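Local coordinates for 3'-5'-exonuclease (Saccharomyces cerevisiae, PDB 3E2V), which probably cuts double-stranded DNA internally and degrades it from the 3' end, acting as a magnesium-dependent hydrolase of the TatD family, at residues A[13-17]-A[385-389]; A[24-28]-A[38-43]; A[43-47]-A[356-360]; A[257-262]-A[289-293]; A[281-287]-A[313-318]. All coordinates share one frame. Residues are numbered along the deposited sequence.

Contact 1 of 5, residues A[13-17]-A[385-389]; sequences KYYDI and WKTTC
Trp385 and Tyr15 bury the most surface here, with Lys13 and Thr388 next. Residues 13-17 run extended through strand 14-16 and turn a corner at Ile17; residues 385-389 are regular helix, from within helix 377-392. The axes of strand 14-16 and helical segment 385-389 pass 8.2 Å apart, their N-to-C directions at 45°, and Tyr14 and Trp385 have their CA atoms 6.0 Å apart. The Trp385 side chain, chi1 t and chi2 near -105°, leaves sideways but bends back to the strand. Lys13 CB sits over its six-membered ring in a CH-pi contact, 3.7 Å from the centroid, while Tyr14 O meets the ring edge, 3.6 Å from Trp385 CZ3. Strand 14-16 opens the TIM barrel of the TatD family, pairing in parallel with strand 52-57, so the C-terminal helix packs on the first strand 368 residues away. Tyr15, chi1 t, points toward the helix; Thr388 CG2 lies over its ring in a second CH-pi contact, 3.6 Å from the centroid, and Cys389 SG stands at its edge, 3.9 Å from Tyr15 CD1. Tyr15 CB lies 3.9 Å from Trp385 CZ3, their rings oblique at 48°, centroids 5.9 Å apart. Tyr15 OH bonds to Gly393 O. Ile17 CG2 lies 3.4 Å from Thr388 CG2. A water donates to Tyr15 O (3.0 Å) and to Thr388 OG1 (2.9 Å), an atom also hydrogen-bonded to Thr384 O.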
# COMPACT_ATOMS: atom_id res chain seq x y z
N LYS A 13 16.56 8.59 7.15
CA LYS A 13 15.36 9.04 6.43
C LYS A 13 14.51 7.83 6.09
O LYS A 13 14.99 6.87 5.51
CB LYS A 13 15.72 9.79 5.14
CG LYS A 13 16.63 11.01 5.32
CD LYS A 13 16.99 11.59 3.96
CE LYS A 13 18.22 12.50 4.03
NZ LYS A 13 18.69 12.87 2.66
N TYR A 14 13.22 7.88 6.46
CA TYR A 14 12.27 6.80 6.13
C TYR A 14 11.16 7.29 5.22
O TYR A 14 10.74 8.45 5.29
CB TYR A 14 11.63 6.22 7.40
CG TYR A 14 12.61 5.75 8.46
CD1 TYR A 14 13.34 4.56 8.28
CD2 TYR A 14 12.75 6.45 9.65
CE1 TYR A 14 14.22 4.13 9.26
CE2 TYR A 14 13.65 6.02 10.65
CZ TYR A 14 14.38 4.86 10.44
OH TYR A 14 15.24 4.43 11.42
N TYR A 15 10.67 6.38 4.38
CA TYR A 15 9.61 6.66 3.43
C TYR A 15 8.61 5.53 3.57
O TYR A 15 8.84 4.41 3.07
CB TYR A 15 10.21 6.69 2.03
CG TYR A 15 9.40 7.35 0.94
CD1 TYR A 15 10.07 8.11 -0.02
CD2 TYR A 15 8.02 7.16 0.80
CE1 TYR A 15 9.40 8.70 -1.06
CE2 TYR A 15 7.31 7.79 -0.26
CZ TYR A 15 8.05 8.54 -1.19
OH TYR A 15 7.46 9.18 -2.25
N ASP A 16 7.52 5.79 4.29
CA ASP A 16 6.53 4.74 4.58
C ASP A 16 5.64 4.58 3.36
O ASP A 16 4.85 5.47 3.05
CB ASP A 16 5.70 5.13 5.81
CG ASP A 16 4.78 4.02 6.30
OD1 ASP A 16 4.54 3.02 5.58
OD2 ASP A 16 4.27 4.18 7.44
N ILE A 17 5.77 3.46 2.65
CA ILE A 17 4.96 3.27 1.42
C ILE A 17 3.57 2.74 1.70
O ILE A 17 2.79 2.58 0.76
CB ILE A 17 5.67 2.36 0.37
CG1 ILE A 17 5.72 0.90 0.82
CG2 ILE A 17 7.07 2.90 0.09
CD1 ILE A 17 5.94 -0.11 -0.32
N TRP A 385 15.77 4.14 1.36
CA TRP A 385 15.35 5.52 1.11
C TRP A 385 15.51 5.90 -0.37
O TRP A 385 14.59 6.44 -1.01
CB TRP A 385 16.17 6.48 1.97
CG TRP A 385 16.00 7.90 1.59
CD1 TRP A 385 16.89 8.68 0.91
CD2 TRP A 385 14.85 8.73 1.83
NE1 TRP A 385 16.40 9.94 0.73
CE2 TRP A 385 15.14 10.01 1.27
CE3 TRP A 385 13.61 8.53 2.47
CZ2 TRP A 385 14.24 11.08 1.33
CZ3 TRP A 385 12.71 9.58 2.51
CH2 TRP A 385 13.03 10.85 1.95
N LYS A 386 16.69 5.63 -0.91
CA LYS A 386 17.00 6.04 -2.28
C LYS A 386 16.14 5.27 -3.26
O LYS A 386 15.66 5.84 -4.24
CB LYS A 386 18.48 5.83 -2.59
CG LYS A 386 19.31 6.84 -1.84
CD LYS A 386 20.73 6.80 -2.25
CE LYS A 386 21.43 8.06 -1.73
NZ LYS A 386 22.82 8.03 -2.24
N THR A 387 15.95 3.98 -3.01
CA THR A 387 15.12 3.17 -3.90
C THR A 387 13.66 3.63 -3.87
O THR A 387 13.02 3.74 -4.93
CB THR A 387 15.26 1.69 -3.55
OG1 THR A 387 16.65 1.33 -3.69
CG2 THR A 387 14.46 0.84 -4.51
N THR A 388 13.13 3.92 -2.68
CA THR A 388 11.75 4.35 -2.57
C THR A 388 11.53 5.70 -3.25
O THR A 388 10.53 5.90 -3.95
CB THR A 388 11.30 4.40 -1.10
OG1 THR A 388 11.58 3.14 -0.49
CG2 THR A 388 9.80 4.62 -1.01
N CYS A 389 12.45 6.63 -3.03
CA CYS A 389 12.36 7.95 -3.68
C CYS A 389 12.34 7.82 -5.20
O CYS A 389 11.61 8.55 -5.87
CB CYS A 389 13.49 8.87 -3.26
SG CYS A 389 13.36 9.49 -1.59
O HOH W 1 10.72 2.34 2.11

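Contact 2 of 5, residues A[24-28]-A[38-43]; sequences PMFHG and ADYVKL
This is a local packing contact between a short 3-10 turn, residues 24-26, and the start of helix 40-49, both in the connection that leads out of the first barrel strand. Asp39, at the N-cap position, makes no side-chain capping bond; its OD2 salt-bridges Arg356 and Arg46. The nearest CA pairs are His27 with Ala38 at 3.8 Å and Phe26 with Tyr40 at 5.7 Å. Phe26 O receives a weak hydrogen bond from Asp39 N (3.5 Å), and a water donates to Phe26 O (2.9 Å) and Asp39 OD1 (2.7 Å). The Phe26 ring, chi1 m, reaches Leu43, with CE1 3.3 Å from CD1. His27 (chi1 m) and Tyr40 (chi1 p) bring CE1 and CE2 to 3.5 Å, their rings oblique at 47°; His27 NE2 is bound to Leu21 O. Gly28 has phi 86°, where a CB would press on the preceding carbonyl. The arrangement belongs to the first beta-alpha connection of a TIM barrel, with Phe26 about 9 Å from metal ligand Asp303, between side chains.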
# COMPACT_ATOMS: atom_id res chain seq x y z
N PRO A 24 -10.38 4.90 10.05
CA PRO A 24 -11.08 5.54 11.15
C PRO A 24 -10.34 5.67 12.48
O PRO A 24 -10.59 6.62 13.21
CB PRO A 24 -12.35 4.69 11.29
CG PRO A 24 -12.60 4.24 9.87
CD PRO A 24 -11.21 3.87 9.40
N MET A 25 -9.40 4.77 12.77
CA MET A 25 -8.66 4.86 14.05
C MET A 25 -7.85 6.18 14.13
O MET A 25 -7.71 6.76 15.21
CB MET A 25 -7.72 3.66 14.24
CG MET A 25 -8.42 2.36 14.60
SD MET A 25 -7.24 1.04 15.15
CE MET A 25 -7.36 -0.02 13.75
N PHE A 26 -7.36 6.64 12.99
CA PHE A 26 -6.61 7.90 12.94
C PHE A 26 -7.51 9.12 13.09
O PHE A 26 -7.04 10.26 13.28
CB PHE A 26 -5.75 7.99 11.67
CG PHE A 26 -4.66 6.96 11.63
CD1 PHE A 26 -3.90 6.69 12.76
CD2 PHE A 26 -4.37 6.27 10.44
CE1 PHE A 26 -2.87 5.74 12.72
CE2 PHE A 26 -3.34 5.33 10.38
CZ PHE A 26 -2.59 5.06 11.52
N HIS A 27 -8.82 8.88 13.00
CA HIS A 27 -9.82 9.90 13.18
C HIS A 27 -10.55 9.74 14.53
O HIS A 27 -11.56 10.39 14.79
CB HIS A 27 -10.74 9.91 11.95
CG HIS A 27 -9.96 10.12 10.68
ND1 HIS A 27 -9.89 11.35 10.05
CD2 HIS A 27 -9.15 9.29 9.99
CE1 HIS A 27 -9.09 11.25 9.00
NE2 HIS A 27 -8.62 10.02 8.94
N GLY A 28 -9.98 8.90 15.40
CA GLY A 28 -10.48 8.74 16.76
C GLY A 28 -11.61 7.74 16.91
O GLY A 28 -12.21 7.64 17.99
N ALA A 38 -9.83 13.38 16.24
CA ALA A 38 -8.83 12.94 15.28
C ALA A 38 -7.49 13.60 15.61
O ALA A 38 -7.44 14.80 15.89
CB ALA A 38 -9.28 13.33 13.88
N ASP A 39 -6.41 12.81 15.55
CA ASP A 39 -5.09 13.32 15.97
C ASP A 39 -4.05 13.08 14.89
O ASP A 39 -2.87 12.92 15.21
CB ASP A 39 -4.66 12.64 17.28
CG ASP A 39 -4.42 11.14 17.13
OD1 ASP A 39 -5.15 10.45 16.37
OD2 ASP A 39 -3.49 10.63 17.80
N TYR A 40 -4.46 13.07 13.62
CA TYR A 40 -3.50 12.71 12.57
C TYR A 40 -2.41 13.75 12.35
O TYR A 40 -1.32 13.40 11.91
CB TYR A 40 -4.20 12.29 11.27
CG TYR A 40 -5.23 13.27 10.76
CD1 TYR A 40 -4.86 14.40 10.04
CD2 TYR A 40 -6.59 13.06 10.99
CE1 TYR A 40 -5.81 15.31 9.57
CE2 TYR A 40 -7.54 13.94 10.51
CZ TYR A 40 -7.15 15.07 9.81
OH TYR A 40 -8.11 15.95 9.35
N VAL A 41 -2.65 15.01 12.68
CA VAL A 41 -1.56 15.99 12.57
C VAL A 41 -0.47 15.69 13.60
O VAL A 41 0.71 15.64 13.25
CB VAL A 41 -2.07 17.47 12.57
CG1 VAL A 41 -0.91 18.43 12.67
CG2 VAL A 41 -2.86 17.74 11.29
N LYS A 42 -0.85 15.42 14.85
CA LYS A 42 0.14 15.00 15.87
C LYS A 42 0.82 13.67 15.51
O LYS A 42 2.02 13.48 15.77
CB LYS A 42 -0.50 14.91 17.27
CG LYS A 42 -0.67 16.29 17.89
CD LYS A 42 -1.47 16.19 19.17
CE LYS A 42 -1.87 17.57 19.68
NZ LYS A 42 -0.87 18.10 20.63
N LEU A 43 0.06 12.77 14.91
CA LEU A 43 0.61 11.54 14.38
C LEU A 43 1.74 11.83 13.39
O LEU A 43 2.79 11.18 13.42
CB LEU A 43 -0.49 10.74 13.69
CG LEU A 43 -0.05 9.44 13.05
CD1 LEU A 43 -0.92 8.29 13.51
CD2 LEU A 43 0.00 9.57 11.54
O HOH W 2 -4.18 10.00 13.85

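Contact 3 of 5, residues A[43-47]-A[356-360]; sequences LLERA and RNEPC
A buried carboxylate, that of Glu358, draws helix 40-49 against the loop that precedes helix 362-373. Residues 43-47 are helical; residues 356-358 are extended, and Pro359 and Cys360 enter a 3-10 turn. Ala47 and Cys360 come within 3.8 Å, CA to CA, and Leu43 and Glu358 within 7.2 Å. Arg46 (chi1 m) gives Glu358 (chi1 m) a two-pronged salt bridge: NE to OE1 at 2.7 Å, nearly linear, and NH2 to OE2 at 2.9 Å. Arg356 NH2 also donates to Glu358 OE2 (3.1 Å), making a three-residue salt-bridge network. It places the two like-charged NH2 atoms of Arg46 and Arg356 only 3.4 Å apart, and both also pair with Asp39 OD2. The network ties the first helix of the TIM barrel to the chain's C-terminal part. A water donates to Leu43 O (2.8 Å) and Glu358 OE1 (2.8 Å) and accepts from Cys360 N (3.1 Å), so OE1 has two donors. Arg356 NH1 is taken up by Met25 O. Beside the charges, Leu43 CD2 meets Pro359 CG at 3.6 Å, and Cys360 CB packs 3.6 Å from Ala47 CA.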
# COMPACT_ATOMS: atom_id res chain seq x y z
N LEU A 43 0.06 12.77 14.91
CA LEU A 43 0.61 11.54 14.38
C LEU A 43 1.74 11.83 13.39
O LEU A 43 2.79 11.18 13.42
CB LEU A 43 -0.49 10.74 13.69
CG LEU A 43 -0.05 9.44 13.05
CD1 LEU A 43 -0.92 8.29 13.51
CD2 LEU A 43 0.00 9.57 11.54
N LEU A 44 1.51 12.80 12.50
CA LEU A 44 2.52 13.14 11.51
C LEU A 44 3.72 13.81 12.16
O LEU A 44 4.85 13.57 11.73
CB LEU A 44 1.91 13.99 10.38
CG LEU A 44 0.86 13.24 9.53
CD1 LEU A 44 0.02 14.21 8.69
CD2 LEU A 44 1.49 12.15 8.63
N GLU A 45 3.49 14.61 13.19
CA GLU A 45 4.57 15.20 13.98
C GLU A 45 5.43 14.12 14.65
O GLU A 45 6.67 14.22 14.66
CB GLU A 45 4.01 16.21 15.00
CG GLU A 45 3.38 17.41 14.31
CD GLU A 45 2.63 18.37 15.23
OE1 GLU A 45 2.42 18.06 16.42
OE2 GLU A 45 2.24 19.45 14.73
N ARG A 46 4.80 13.09 15.20
CA ARG A 46 5.53 11.96 15.80
C ARG A 46 6.39 11.26 14.75
O ARG A 46 7.56 10.93 15.00
CB ARG A 46 4.59 10.94 16.45
CG ARG A 46 3.94 11.45 17.72
CD ARG A 46 3.19 10.36 18.42
NE ARG A 46 1.93 9.94 17.79
CZ ARG A 46 0.77 10.57 17.93
NH1 ARG A 46 0.69 11.72 18.61
NH2 ARG A 46 -0.32 10.07 17.35
N ALA A 47 5.82 11.03 13.56
CA ALA A 47 6.57 10.38 12.50
C ALA A 47 7.79 11.21 12.07
O ALA A 47 8.88 10.67 11.88
CB ALA A 47 5.64 10.09 11.30
N ARG A 356 -2.73 0.70 18.26
CA ARG A 356 -2.86 1.43 17.00
C ARG A 356 -1.46 1.74 16.48
O ARG A 356 -0.74 2.58 17.04
CB ARG A 356 -3.66 2.73 17.17
CG ARG A 356 -3.91 3.50 15.87
CD ARG A 356 -4.62 4.82 16.13
NE ARG A 356 -3.69 5.82 16.68
CZ ARG A 356 -3.94 7.12 16.81
NH1 ARG A 356 -5.12 7.65 16.44
NH2 ARG A 356 -3.00 7.92 17.31
N ASN A 357 -1.07 1.05 15.41
CA ASN A 357 0.27 1.29 14.86
C ASN A 357 0.36 2.66 14.18
O ASN A 357 -0.67 3.25 13.82
CB ASN A 357 0.66 0.15 13.91
CG ASN A 357 2.15 0.09 13.66
OD1 ASN A 357 2.95 0.65 14.43
ND2 ASN A 357 2.53 -0.57 12.58
N GLU A 358 1.58 3.19 14.04
CA GLU A 358 1.78 4.50 13.45
C GLU A 358 2.99 4.53 12.52
O GLU A 358 3.90 3.70 12.68
CB GLU A 358 2.00 5.56 14.53
CG GLU A 358 0.84 5.71 15.51
CD GLU A 358 0.92 7.00 16.32
OE1 GLU A 358 1.89 7.76 16.15
OE2 GLU A 358 0.01 7.24 17.15
N PRO A 359 3.02 5.49 11.59
CA PRO A 359 4.20 5.62 10.71
C PRO A 359 5.51 5.91 11.47
O PRO A 359 6.60 5.62 10.95
CB PRO A 359 3.83 6.78 9.76
CG PRO A 359 2.72 7.52 10.47
CD PRO A 359 1.96 6.47 11.24
N CYS A 360 5.44 6.46 12.69
CA CYS A 360 6.68 6.68 13.44
C CYS A 360 7.38 5.38 13.80
O CYS A 360 8.51 5.40 14.32
CB CYS A 360 6.47 7.52 14.71
SG CYS A 360 5.45 6.76 15.99
O HOH W 3 3.44 8.47 13.93

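Contact 4 of 5, residues A[257-262]-A[289-293]; sequences GSAIDL and VVKQI
Val289, in the last part of helix 284-291, points toward the first turn of helix 259-268 and faces its N-terminus. Its chi1 t rotamer sets CG2 3.6 Å from Ala259 N and 4.0 Å from Ser258 C, while CG1 lies 3.9 Å from Gly257 O and 4.0 Å from Leu262 CD2. The CA atoms of Val289 and Ala259 are 5.3 Å apart, the nearest CA pair across the two segments. The start of the opposing helix is fixed by a capping box: Ser258, chi1 p, accepts from Asp261 N at its OG (3.0 Å), and Asp261 OD2 accepts from Ser258 N (3.0 Å). Val290 points away and packs on Leu281. These helices follow strands 250-252 and 272-276, so the contact joins two consecutive helices of the TIM barrel's outer layer. Past Lys291, whose carbonyl bonds to Lys373 NZ, Gln292 (chi1 m) turns toward helix 259-268: OE1 lies 3.5 Å from Ala259 CB, and a water donates to Gln292 OE1 (2.9 Å) and Ala259 O (2.8 Å). Ile293, in extended conformation after the helix, sets CG1 3.8 Å from Leu262 CD2. That leucine, chi1 t and chi2 p, points toward residues 289-293, and its CD2 also meets Val289 O at 3.6 Å and Gln292 CB at 3.9 Å. Leu262 and Ile293 both reach Ile274 on strand 272-276.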
# COMPACT_ATOMS: atom_id res chain seq x y z
N GLY A 257 4.04 -13.84 1.96
CA GLY A 257 4.02 -15.15 1.31
C GLY A 257 5.22 -16.05 1.60
O GLY A 257 6.10 -15.75 2.41
N SER A 258 5.22 -17.19 0.93
CA SER A 258 6.25 -18.18 1.12
C SER A 258 7.50 -17.88 0.31
O SER A 258 7.50 -16.99 -0.55
CB SER A 258 5.70 -19.54 0.69
OG SER A 258 5.55 -19.59 -0.72
N ALA A 259 8.58 -18.61 0.58
CA ALA A 259 9.81 -18.50 -0.21
C ALA A 259 9.56 -18.81 -1.69
O ALA A 259 10.12 -18.16 -2.57
CB ALA A 259 10.90 -19.42 0.35
N ILE A 260 8.71 -19.80 -1.97
CA ILE A 260 8.36 -20.14 -3.35
C ILE A 260 7.61 -18.98 -4.02
O ILE A 260 7.90 -18.62 -5.16
CB ILE A 260 7.52 -21.45 -3.41
CG1 ILE A 260 8.37 -22.65 -2.93
CG2 ILE A 260 7.03 -21.72 -4.83
CD1 ILE A 260 7.56 -23.91 -2.61
N ASP A 261 6.67 -18.39 -3.28
CA ASP A 261 5.93 -17.23 -3.81
C ASP A 261 6.88 -16.09 -4.11
O ASP A 261 6.76 -15.43 -5.16
CB ASP A 261 4.92 -16.70 -2.79
CG ASP A 261 3.81 -17.65 -2.48
OD1 ASP A 261 3.48 -18.51 -3.33
OD2 ASP A 261 3.25 -17.50 -1.36
N LEU A 262 7.81 -15.83 -3.19
CA LEU A 262 8.77 -14.74 -3.39
C LEU A 262 9.55 -14.93 -4.69
O LEU A 262 9.73 -13.99 -5.45
CB LEU A 262 9.74 -14.61 -2.22
CG LEU A 262 10.86 -13.58 -2.43
CD1 LEU A 262 10.29 -12.16 -2.57
CD2 LEU A 262 11.91 -13.65 -1.31
N VAL A 289 12.15 -15.69 4.82
CA VAL A 289 11.73 -15.25 3.50
C VAL A 289 12.26 -13.84 3.25
O VAL A 289 12.85 -13.58 2.20
CB VAL A 289 10.20 -15.31 3.32
CG1 VAL A 289 9.80 -14.76 1.96
CG2 VAL A 289 9.70 -16.75 3.45
N VAL A 290 12.08 -12.93 4.21
CA VAL A 290 12.60 -11.57 4.09
C VAL A 290 14.12 -11.54 3.82
O VAL A 290 14.60 -10.71 3.03
CB VAL A 290 12.19 -10.71 5.32
CG1 VAL A 290 12.99 -9.43 5.43
CG2 VAL A 290 10.71 -10.40 5.23
N LYS A 291 14.86 -12.46 4.44
CA LYS A 291 16.32 -12.50 4.25
C LYS A 291 16.67 -12.72 2.78
O LYS A 291 17.73 -12.28 2.33
CB LYS A 291 16.95 -13.59 5.13
CG LYS A 291 18.46 -13.49 5.22
CD LYS A 291 19.01 -14.41 6.29
CE LYS A 291 20.53 -14.35 6.34
NZ LYS A 291 21.08 -15.36 7.30
N GLN A 292 15.77 -13.39 2.04
CA GLN A 292 16.00 -13.71 0.62
C GLN A 292 15.60 -12.61 -0.36
O GLN A 292 15.87 -12.71 -1.56
CB GLN A 292 15.28 -15.00 0.24
CG GLN A 292 15.77 -16.23 1.01
CD GLN A 292 14.87 -17.43 0.84
OE1 GLN A 292 13.64 -17.30 0.84
NE2 GLN A 292 15.47 -18.61 0.73
N ILE A 293 14.94 -11.56 0.14
CA ILE A 293 14.60 -10.43 -0.74
C ILE A 293 15.87 -9.63 -1.07
O ILE A 293 16.54 -9.15 -0.15
CB ILE A 293 13.59 -9.47 -0.09
CG1 ILE A 293 12.31 -10.20 0.34
CG2 ILE A 293 13.25 -8.33 -1.07
CD1 ILE A 293 11.43 -9.39 1.31
O HOH W 4 12.65 -17.18 -1.84

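Contact 5 of 5, residues A[281-287]-A[313-318]; sequences LRTEENL and HASFQY
An arginine methylene sits over the face of an imidazole here: Arg282 CG stands 3.5 Å from the centroid of the His313 ring and only 5° off its normal, a CH-pi contact. It joins the connections that follow strands 272-276 and 298-300 of the TIM barrel, just where helices 284-291 and 316-325 begin; the Cys279-Cys307 disulfide also links these connections. Arg282 and His313 both take chi1 m, and their CA atoms are 4.6 Å apart; Thr283 CA and Ala314 CA follow at 5.0 Å. Arg282 O accepts a nearly linear hydrogen bond from Ala314 N (2.8 Å) and a CA-H...O contact from His313 CA (3.4 Å). Leu281 O receives a weak bond from Ser315 N (3.4 Å). Residues 313-316 form a type I beta turn, leading into helix 316-325. Thr283 (chi1 p) is the N-cap of helix 284-291 and forms a capping box with Asn286: Asn286 N donates to Thr283 OG1 (3.0 Å), and Thr283 N to Asn286 OD1 (3.0 Å). Ala314 CB projects toward this N-terminus, 3.6 Å from Glu284 N. Within its own segment, Gln317 NE2 donates a hydrogen bond to Ala314 O (2.9 Å). Leu287, chi1 m, points toward residues 313-318, its CD1 3.8 Å from Ala314 CB and 4.0 Å from Tyr318 CE2, at the tyrosine ring's edge.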
# COMPACT_ATOMS: atom_id res chain seq x y z
N LEU A 281 6.92 -9.91 9.18
CA LEU A 281 8.05 -10.25 10.09
C LEU A 281 7.58 -11.03 11.33
O LEU A 281 8.28 -11.09 12.36
CB LEU A 281 8.80 -8.96 10.50
CG LEU A 281 9.35 -8.07 9.37
CD1 LEU A 281 9.70 -6.69 9.92
CD2 LEU A 281 10.56 -8.73 8.72
N ARG A 282 6.39 -11.64 11.25
CA ARG A 282 5.75 -12.20 12.45
C ARG A 282 6.31 -13.53 12.90
O ARG A 282 6.43 -13.77 14.10
CB ARG A 282 4.24 -12.30 12.25
CG ARG A 282 3.55 -10.95 12.41
CD ARG A 282 2.06 -11.05 12.21
NE ARG A 282 1.77 -11.40 10.83
CZ ARG A 282 0.59 -11.26 10.25
NH1 ARG A 282 -0.43 -10.76 10.93
NH2 ARG A 282 0.45 -11.62 8.98
N THR A 283 6.64 -14.40 11.95
CA THR A 283 7.15 -15.73 12.30
C THR A 283 8.59 -15.92 11.84
O THR A 283 9.11 -15.17 11.01
CB THR A 283 6.33 -16.83 11.62
OG1 THR A 283 6.60 -16.81 10.21
CG2 THR A 283 4.84 -16.64 11.87
N GLU A 284 9.26 -16.96 12.35
CA GLU A 284 10.62 -17.26 11.89
C GLU A 284 10.66 -17.55 10.38
O GLU A 284 11.60 -17.14 9.69
CB GLU A 284 11.26 -18.39 12.70
CG GLU A 284 11.94 -17.89 13.96
CD GLU A 284 12.76 -18.97 14.65
OE1 GLU A 284 13.04 -20.01 14.01
OE2 GLU A 284 13.13 -18.78 15.83
N GLU A 285 9.62 -18.21 9.86
CA GLU A 285 9.50 -18.43 8.41
C GLU A 285 9.45 -17.11 7.66
O GLU A 285 10.17 -16.94 6.66
CB GLU A 285 8.28 -19.29 8.07
CG GLU A 285 8.11 -19.56 6.56
CD GLU A 285 6.75 -20.13 6.18
OE1 GLU A 285 5.90 -20.39 7.09
OE2 GLU A 285 6.52 -20.30 4.96
N ASN A 286 8.61 -16.17 8.11
CA ASN A 286 8.58 -14.82 7.52
C ASN A 286 9.98 -14.19 7.48
O ASN A 286 10.38 -13.59 6.48
CB ASN A 286 7.70 -13.86 8.35
CG ASN A 286 6.20 -14.15 8.27
OD1 ASN A 286 5.48 -13.89 9.24
ND2 ASN A 286 5.71 -14.63 7.13
N LEU A 287 10.73 -14.28 8.58
CA LEU A 287 12.05 -13.67 8.62
C LEU A 287 12.99 -14.32 7.60
O LEU A 287 13.76 -13.63 6.95
CB LEU A 287 12.65 -13.74 10.04
CG LEU A 287 11.85 -13.12 11.19
CD1 LEU A 287 12.67 -13.26 12.47
CD2 LEU A 287 11.51 -11.65 10.92
N HIS A 313 5.84 -11.82 18.41
CA HIS A 313 6.36 -11.99 17.04
C HIS A 313 7.85 -12.32 17.04
O HIS A 313 8.59 -11.83 17.92
CB HIS A 313 6.13 -10.70 16.22
CG HIS A 313 4.68 -10.37 16.01
ND1 HIS A 313 4.25 -9.12 15.60
CD2 HIS A 313 3.56 -11.13 16.14
CE1 HIS A 313 2.94 -9.13 15.49
NE2 HIS A 313 2.49 -10.33 15.82
N ALA A 314 8.30 -13.08 16.05
CA ALA A 314 9.72 -13.44 15.96
C ALA A 314 10.62 -12.21 15.78
O ALA A 314 11.80 -12.23 16.14
CB ALA A 314 9.95 -14.41 14.85
N SER A 315 10.04 -11.13 15.26
CA SER A 315 10.73 -9.88 15.07
C SER A 315 11.13 -9.18 16.38
O SER A 315 12.10 -8.40 16.40
CB SER A 315 9.81 -8.95 14.28
OG SER A 315 8.54 -8.91 14.90
N PHE A 316 10.37 -9.40 17.46
CA PHE A 316 10.56 -8.60 18.66
C PHE A 316 11.95 -8.72 19.24
O PHE A 316 12.48 -7.74 19.77
CB PHE A 316 9.54 -8.90 19.77
CG PHE A 316 9.55 -7.86 20.85
CD1 PHE A 316 8.85 -6.66 20.68
CD2 PHE A 316 10.28 -8.04 22.02
CE1 PHE A 316 8.88 -5.66 21.67
CE2 PHE A 316 10.31 -7.05 22.99
CZ PHE A 316 9.60 -5.87 22.82
N GLN A 317 12.56 -9.90 19.13
CA GLN A 317 13.88 -10.09 19.71
C GLN A 317 14.90 -9.03 19.29
O GLN A 317 15.78 -8.66 20.07
CB GLN A 317 14.39 -11.49 19.42
CG GLN A 317 14.60 -11.79 17.96
CD GLN A 317 14.89 -13.24 17.75
OE1 GLN A 317 15.96 -13.73 18.15
NE2 GLN A 317 13.95 -13.96 17.14
N TYR A 318 14.76 -8.52 18.07
CA TYR A 318 15.67 -7.49 17.57
C TYR A 318 15.38 -6.12 18.18
O TYR A 318 16.30 -5.33 18.42
CB TYR A 318 15.63 -7.47 16.05
CG TYR A 318 15.93 -8.84 15.50
CD1 TYR A 318 17.18 -9.43 15.72
CD2 TYR A 318 14.97 -9.57 14.80
CE1 TYR A 318 17.47 -10.70 15.23
CE2 TYR A 318 15.25 -10.84 14.32
CZ TYR A 318 16.51 -11.40 14.53
OH TYR A 318 16.80 -12.66 14.05

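Overall arrangement
The five contacts fall into two groups on the barrel, with contact 1 at its closure. There Asp16 OD2 hydrogen-bonds to Thr302 OG1, just past the last barrel strand, 298-300, and lies 3.5 Å from Pro359 CB of contact 3. Contacts 2 and 3 share Leu43, their centres 9 Å apart, and Asp39 OD2 meets Arg356 NH2 in a 2.8 Å salt bridge. Contacts 4 and 5 both use helix 284-291 and touch at Val290 CG2 and Leu281 CD2, 3.9 Å apart; contact 4 lies about 34 Å from contact 2, centre to centre. The magnesium bound by His253 and Asp303 is about 9 Å from the Ile17 side chain and 11 Å from those of Phe26 and Arg282.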